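Local atomic coordinates of reducing end xylose-releasing exo-oligoxylanase (Bacillus halodurans, PDB entry 1WU4), a protein that hydrolyses xylooligosaccharides of three or more units with inversion of anomeric configuration, releasing xylose from the reducing end. Residues A[75-80]-A[374-379]; A[58-61]-A[66-69]. The protein carries 1 engineered substitution. All blocks are in the same frame, centred on the assembly; numbering follows the deposited sequence.

Contact 1: residues A[75-80]-A[374-379]; sequences GMMMAV and GNFKIW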
loop_
_atom_site.group_PDB
_atom_site.type_symbol
_atom_site.label_atom_id
_atom_site.label_comp_id
_atom_site.label_asym_id
_atom_site.label_seq_id
_atom_site.Cartn_x
_atom_site.Cartn_y
_atom_site.Cartn_z
ATOM N N GLY A 75 8.334 0.825 -3.847
ATOM C CA GLY A 75 9.417 1.623 -4.396
ATOM C C GLY A 75 9.086 2.210 -5.751
ATOM O O GLY A 75 9.403 3.364 -6.035
ATOM N N MET A 76 8.456 1.408 -6.600
ATOM C CA MET A 76 8.064 1.879 -7.917
ATOM C C MET A 76 7.005 2.973 -7.777
ATOM O O MET A 76 7.061 3.985 -8.469
ATOM C CB MET A 76 7.545 0.712 -8.761
ATOM C CG MET A 76 8.673 -0.154 -9.306
ATOM S SD MET A 76 8.132 -1.747 -9.939
ATOM C CE MET A 76 7.055 -1.239 -11.275
ATOM N N MET A 77 6.049 2.784 -6.872
ATOM C CA MET A 77 5.021 3.800 -6.675
ATOM C C MET A 77 5.659 5.098 -6.172
ATOM O O MET A 77 5.317 6.187 -6.632
ATOM C CB MET A 77 3.962 3.317 -5.680
ATOM C CG MET A 77 2.823 4.315 -5.458
ATOM S SD MET A 77 1.954 4.782 -6.973
ATOM C CE MET A 77 0.802 3.423 -7.126
ATOM N N MET A 78 6.586 4.979 -5.229
ATOM C CA MET A 78 7.268 6.151 -4.692
ATOM C C MET A 78 8.044 6.867 -5.794
ATOM O O MET A 78 7.980 8.093 -5.924
ATOM C CB MET A 78 8.229 5.734 -3.577
ATOM C CG MET A 78 7.535 5.148 -2.357
ATOM S SD MET A 78 8.666 4.229 -1.291
ATOM C CE MET A 78 7.569 3.784 0.070
ATOM N N ALA A 79 8.783 6.095 -6.587
ATOM C CA ALA A 79 9.580 6.661 -7.667
ATOM C C ALA A 79 8.752 7.409 -8.707
ATOM O O ALA A 79 9.133 8.500 -9.134
ATOM C CB ALA A 79 10.404 5.568 -8.340
ATOM N N VAL A 80 7.623 6.843 -9.124
ATOM C CA VAL A 80 6.815 7.537 -10.118
ATOM C C VAL A 80 6.176 8.790 -9.514
ATOM O O VAL A 80 6.036 9.800 -10.200
ATOM C CB VAL A 80 5.743 6.604 -10.754
ATOM C CG1 VAL A 80 4.702 6.189 -9.729
ATOM C CG2 VAL A 80 5.106 7.299 -11.947
ATOM N N GLY A 374 -0.114 16.485 -0.131
ATOM C CA GLY A 374 -0.773 16.646 -1.416
ATOM C C GLY A 374 0.073 16.192 -2.591
ATOM O O GLY A 374 -0.117 16.657 -3.718
ATOM N N ASN A 375 0.999 15.273 -2.335
ATOM C CA ASN A 375 1.885 14.774 -3.378
ATOM C C ASN A 375 1.729 13.302 -3.754
ATOM O O ASN A 375 2.581 12.750 -4.445
ATOM C CB ASN A 375 3.339 15.057 -2.996
ATOM C CG ASN A 375 3.689 16.528 -3.104
ATOM O OD1 ASN A 375 3.646 17.107 -4.188
ATOM N ND2 ASN A 375 4.029 17.142 -1.978
ATOM N N PHE A 376 0.664 12.656 -3.288
ATOM C CA PHE A 376 0.410 11.260 -3.652
ATOM C C PHE A 376 -0.749 11.428 -4.630
ATOM O O PHE A 376 -1.923 11.437 -4.244
ATOM C CB PHE A 376 0.007 10.447 -2.416
ATOM C CG PHE A 376 0.126 8.950 -2.590
ATOM C CD1 PHE A 376 0.331 8.130 -1.483
ATOM C CD2 PHE A 376 0.013 8.357 -3.847
ATOM C CE1 PHE A 376 0.420 6.745 -1.619
ATOM C CE2 PHE A 376 0.100 6.967 -3.994
ATOM C CZ PHE A 376 0.306 6.162 -2.875
ATOM N N LYS A 377 -0.401 11.589 -5.902
ATOM C CA LYS A 377 -1.384 11.863 -6.936
ATOM C C LYS A 377 -1.722 10.757 -7.916
ATOM O O LYS A 377 -1.054 9.728 -7.998
ATOM C CB LYS A 377 -0.930 13.081 -7.746
ATOM C CG LYS A 377 -0.560 14.302 -6.918
ATOM C CD LYS A 377 -0.108 15.447 -7.816
ATOM C CE LYS A 377 0.288 16.673 -7.010
ATOM N NZ LYS A 377 0.767 17.779 -7.891
ATOM N N ILE A 378 -2.788 11.008 -8.668
ATOM C CA ILE A 378 -3.236 10.108 -9.714
ATOM C C ILE A 378 -2.620 10.709 -10.972
ATOM O O ILE A 378 -2.749 11.911 -11.222
ATOM C CB ILE A 378 -4.773 10.124 -9.861
ATOM C CG1 ILE A 378 -5.425 9.620 -8.571
ATOM C CG2 ILE A 378 -5.191 9.258 -11.037
ATOM C CD1 ILE A 378 -6.939 9.758 -8.552
ATOM N N TRP A 379 -1.917 9.889 -11.742
ATOM C CA TRP A 379 -1.305 10.364 -12.969
ATOM C C TRP A 379 -2.119 9.830 -14.135
ATOM O O TRP A 379 -2.134 8.628 -14.400
ATOM C CB TRP A 379 0.160 9.920 -13.020
ATOM C CG TRP A 379 0.933 10.537 -11.889
ATOM C CD1 TRP A 379 1.164 9.996 -10.653
ATOM C CD2 TRP A 379 1.442 11.877 -11.840
ATOM N NE1 TRP A 379 1.777 10.920 -9.837
ATOM C CE2 TRP A 379 1.957 12.082 -10.540
ATOM C CE3 TRP A 379 1.507 12.928 -12.768
ATOM C CZ2 TRP A 379 2.529 13.300 -10.143
ATOM C CZ3 TRP A 379 2.075 14.136 -12.373
ATOM C CH2 TRP A 379 2.578 14.310 -11.071
#
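Met77 meets the Phe376 ring obliquely with two consecutive atoms: CG lies 4.1 Å from Phe376 CZ, and Met77 SD stands equally far, 4.1 Å, from Phe376 CE2. The sulfur is 5.3 Å from the ring centroid and 68° off the ring normal, a Met-aromatic contact. CG of Met77 stands anti to the backbone N (chi1 -178°), and the chain then bends at chi2 and chi3; the two side chains cross at about a right angle. Phe376 sends its own CG anti to N (chi1 -163°), which brings the far part of the ring, CE2 and CZ, up to the helix. Here, in the (alpha/alpha)6 barrel of glycoside hydrolase family 8, the tail that follows helix 358-372 passes beside helix 69-81; Gly374, with positive phi, ends the former in a Schellman motif. Farther along, Lys377 CB lies 3.8 Å above one face of the Trp379 ring, off its centre. Val80 O approaches that ring obliquely, 4.4 Å from Trp379 NE1, which instead bonds to Gln81 OE1, while Val80 O accepts from Arg143 NH1. Phe139 of helix 127-144 touches both Met77 and Val80 and meets Trp379 edge-to-face.

Contact 2: residues A[58-61]-A[66-69]; sequences YLLD and DVRT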
loop_
_atom_site.group_PDB
_atom_site.type_symbol
_atom_site.label_atom_id
_atom_site.label_comp_id
_atom_site.label_asym_id
_atom_site.label_seq_id
_atom_site.Cartn_x
_atom_site.Cartn_y
_atom_site.Cartn_z
ATOM N N TYR A 58 16.944 -2.138 -5.864
ATOM C CA TYR A 58 15.909 -2.792 -5.080
ATOM C C TYR A 58 15.717 -2.162 -3.713
ATOM O O TYR A 58 16.570 -1.416 -3.233
ATOM C CB TYR A 58 16.243 -4.283 -4.907
ATOM C CG TYR A 58 17.561 -4.566 -4.205
ATOM C CD1 TYR A 58 17.705 -4.368 -2.831
ATOM C CD2 TYR A 58 18.665 -5.035 -4.918
ATOM C CE1 TYR A 58 18.915 -4.634 -2.183
ATOM C CE2 TYR A 58 19.879 -5.302 -4.281
ATOM C CZ TYR A 58 19.995 -5.100 -2.916
ATOM O OH TYR A 58 21.189 -5.366 -2.282
ATOM N N LEU A 59 14.568 -2.438 -3.106
ATOM C CA LEU A 59 14.301 -1.962 -1.761
ATOM C C LEU A 59 14.538 -3.180 -0.894
ATOM O O LEU A 59 14.015 -4.263 -1.165
ATOM C CB LEU A 59 12.861 -1.467 -1.596
ATOM C CG LEU A 59 12.690 0.034 -1.833
ATOM C CD1 LEU A 59 12.797 0.323 -3.318
ATOM C CD2 LEU A 59 11.346 0.503 -1.293
ATOM N N LEU A 60 15.347 -3.008 0.139
ATOM C CA LEU A 60 15.679 -4.109 1.020
ATOM C C LEU A 60 14.876 -4.110 2.305
ATOM O O LEU A 60 14.779 -3.086 2.983
ATOM C CB LEU A 60 17.169 -4.053 1.365
ATOM C CG LEU A 60 17.721 -5.128 2.302
ATOM C CD1 LEU A 60 17.772 -6.465 1.575
ATOM C CD2 LEU A 60 19.113 -4.728 2.771
ATOM N N ASP A 61 14.274 -5.252 2.626
ATOM C CA ASP A 61 13.559 -5.363 3.885
ATOM C C ASP A 61 14.752 -5.538 4.809
ATOM O O ASP A 61 15.229 -6.653 5.028
ATOM C CB ASP A 61 12.677 -6.610 3.937
ATOM C CG ASP A 61 11.957 -6.752 5.267
ATOM O OD1 ASP A 61 12.590 -6.486 6.310
ATOM O OD2 ASP A 61 10.769 -7.132 5.272
ATOM N N ASP A 66 15.874 -9.508 2.988
ATOM C CA ASP A 66 15.372 -10.008 1.720
ATOM C C ASP A 66 14.695 -8.885 0.943
ATOM O O ASP A 66 14.546 -7.767 1.445
ATOM C CB ASP A 66 14.411 -11.192 1.936
ATOM C CG ASP A 66 13.117 -10.797 2.629
ATOM O OD1 ASP A 66 13.011 -9.659 3.130
ATOM O OD2 ASP A 66 12.197 -11.645 2.681
ATOM N N VAL A 67 14.322 -9.183 -0.295
ATOM C CA VAL A 67 13.664 -8.221 -1.170
ATOM C C VAL A 67 12.257 -8.756 -1.397
ATOM O O VAL A 67 12.085 -9.884 -1.861
ATOM C CB VAL A 67 14.412 -8.106 -2.517
ATOM C CG1 VAL A 67 13.707 -7.116 -3.428
ATOM C CG2 VAL A 67 15.855 -7.672 -2.276
ATOM N N ARG A 68 11.252 -7.955 -1.067
ATOM C CA ARG A 68 9.868 -8.385 -1.204
ATOM C C ARG A 68 9.093 -7.605 -2.250
ATOM O O ARG A 68 9.379 -6.437 -2.500
ATOM C CB ARG A 68 9.179 -8.281 0.157
ATOM C CG ARG A 68 9.939 -9.049 1.222
ATOM C CD ARG A 68 9.266 -9.055 2.576
ATOM N NE ARG A 68 9.979 -9.962 3.470
ATOM C CZ ARG A 68 9.521 -10.385 4.642
ATOM N NH1 ARG A 68 8.337 -9.983 5.083
ATOM N NH2 ARG A 68 10.245 -11.229 5.365
ATOM N N THR A 69 8.112 -8.257 -2.871
ATOM C CA THR A 69 7.321 -7.577 -3.889
ATOM C C THR A 69 6.582 -6.391 -3.277
ATOM O O THR A 69 6.311 -5.409 -3.957
ATOM C CB THR A 69 6.331 -8.540 -4.592
ATOM O OG1 THR A 69 5.574 -9.267 -3.618
ATOM C CG2 THR A 69 7.098 -9.520 -5.471
HETATM O O HOH W 1 11.629 -5.208 -0.105
#
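Asp61 N donates to Asp66 O at 2.8 Å. This single antiparallel bridge, a hydrogen-bonded pair, brings the two aspartates side by side and pointing the same way, with Asp61 CB 3.2 Å from Asp66 OD1. The CA-CB bond of Asp66 leads away from residues 58-61, but CG, between the backbone N and carbonyl carbon (chi1 67°), turns the carboxylate back to Asp61 CB and Arg68 NE. Arg68 forms a salt bridge with each aspartate. Its NE gives Asp66 OD2 a bond of 2.9 Å in the guanidinium plane, on the syn lone pair, whereas Asp61 OD2 sits over one face, 3.4 Å from Arg68 NE, a purely electrostatic contact. Asp61, Asp66 and Arg68 thus form a salt-bridge network. The antiparallel turn so closed leads through strand 67-68 to Arg68, the N-cap residue of helix 69-81, which carries Glu70, by similarity the proton donor. A methionine in place of Arg68 would probably leave the Asp61 and Asp66 carboxylates, 4.0 Å apart between Asp61 OD2 and Asp66 OD1, without their shared positive charge. One water accepts from Arg68 N and donates to Leu59 O. Val67 CG2 meets the Tyr58 ring off-centre in a CH-pi contact, 4.3 Å from the centroid and 29° off its normal. Farther out, Asn64 ND2 bonds to Asp61 OD2, Ser113 OG holds Asp66 OD2, and Trp94 touches both Tyr58 and Val67.

In the fold
After three N-terminal helices and strand 49-52, the chain enters strand 56-59, and contact 2 closes a short loop, with four residues between its segments. Strand 67-68 then passes directly into helix 69-81, whose later part supplies residues 75-80 of contact 1. Its partner, 374-379, arrives only after 293 further residues, 138 of them helical, so contact 1 closes a loop spanning most of the barrel. The two contacts are in series, neither nested nor crossed, and their centres lie 18 Å apart. They nevertheless touch: Leu59 CD1 packs 3.8 Å from Gly75 CA. Helix 69-81 thus joins the short loop closed by contact 2, at its N-terminal end, to the C-terminal tail.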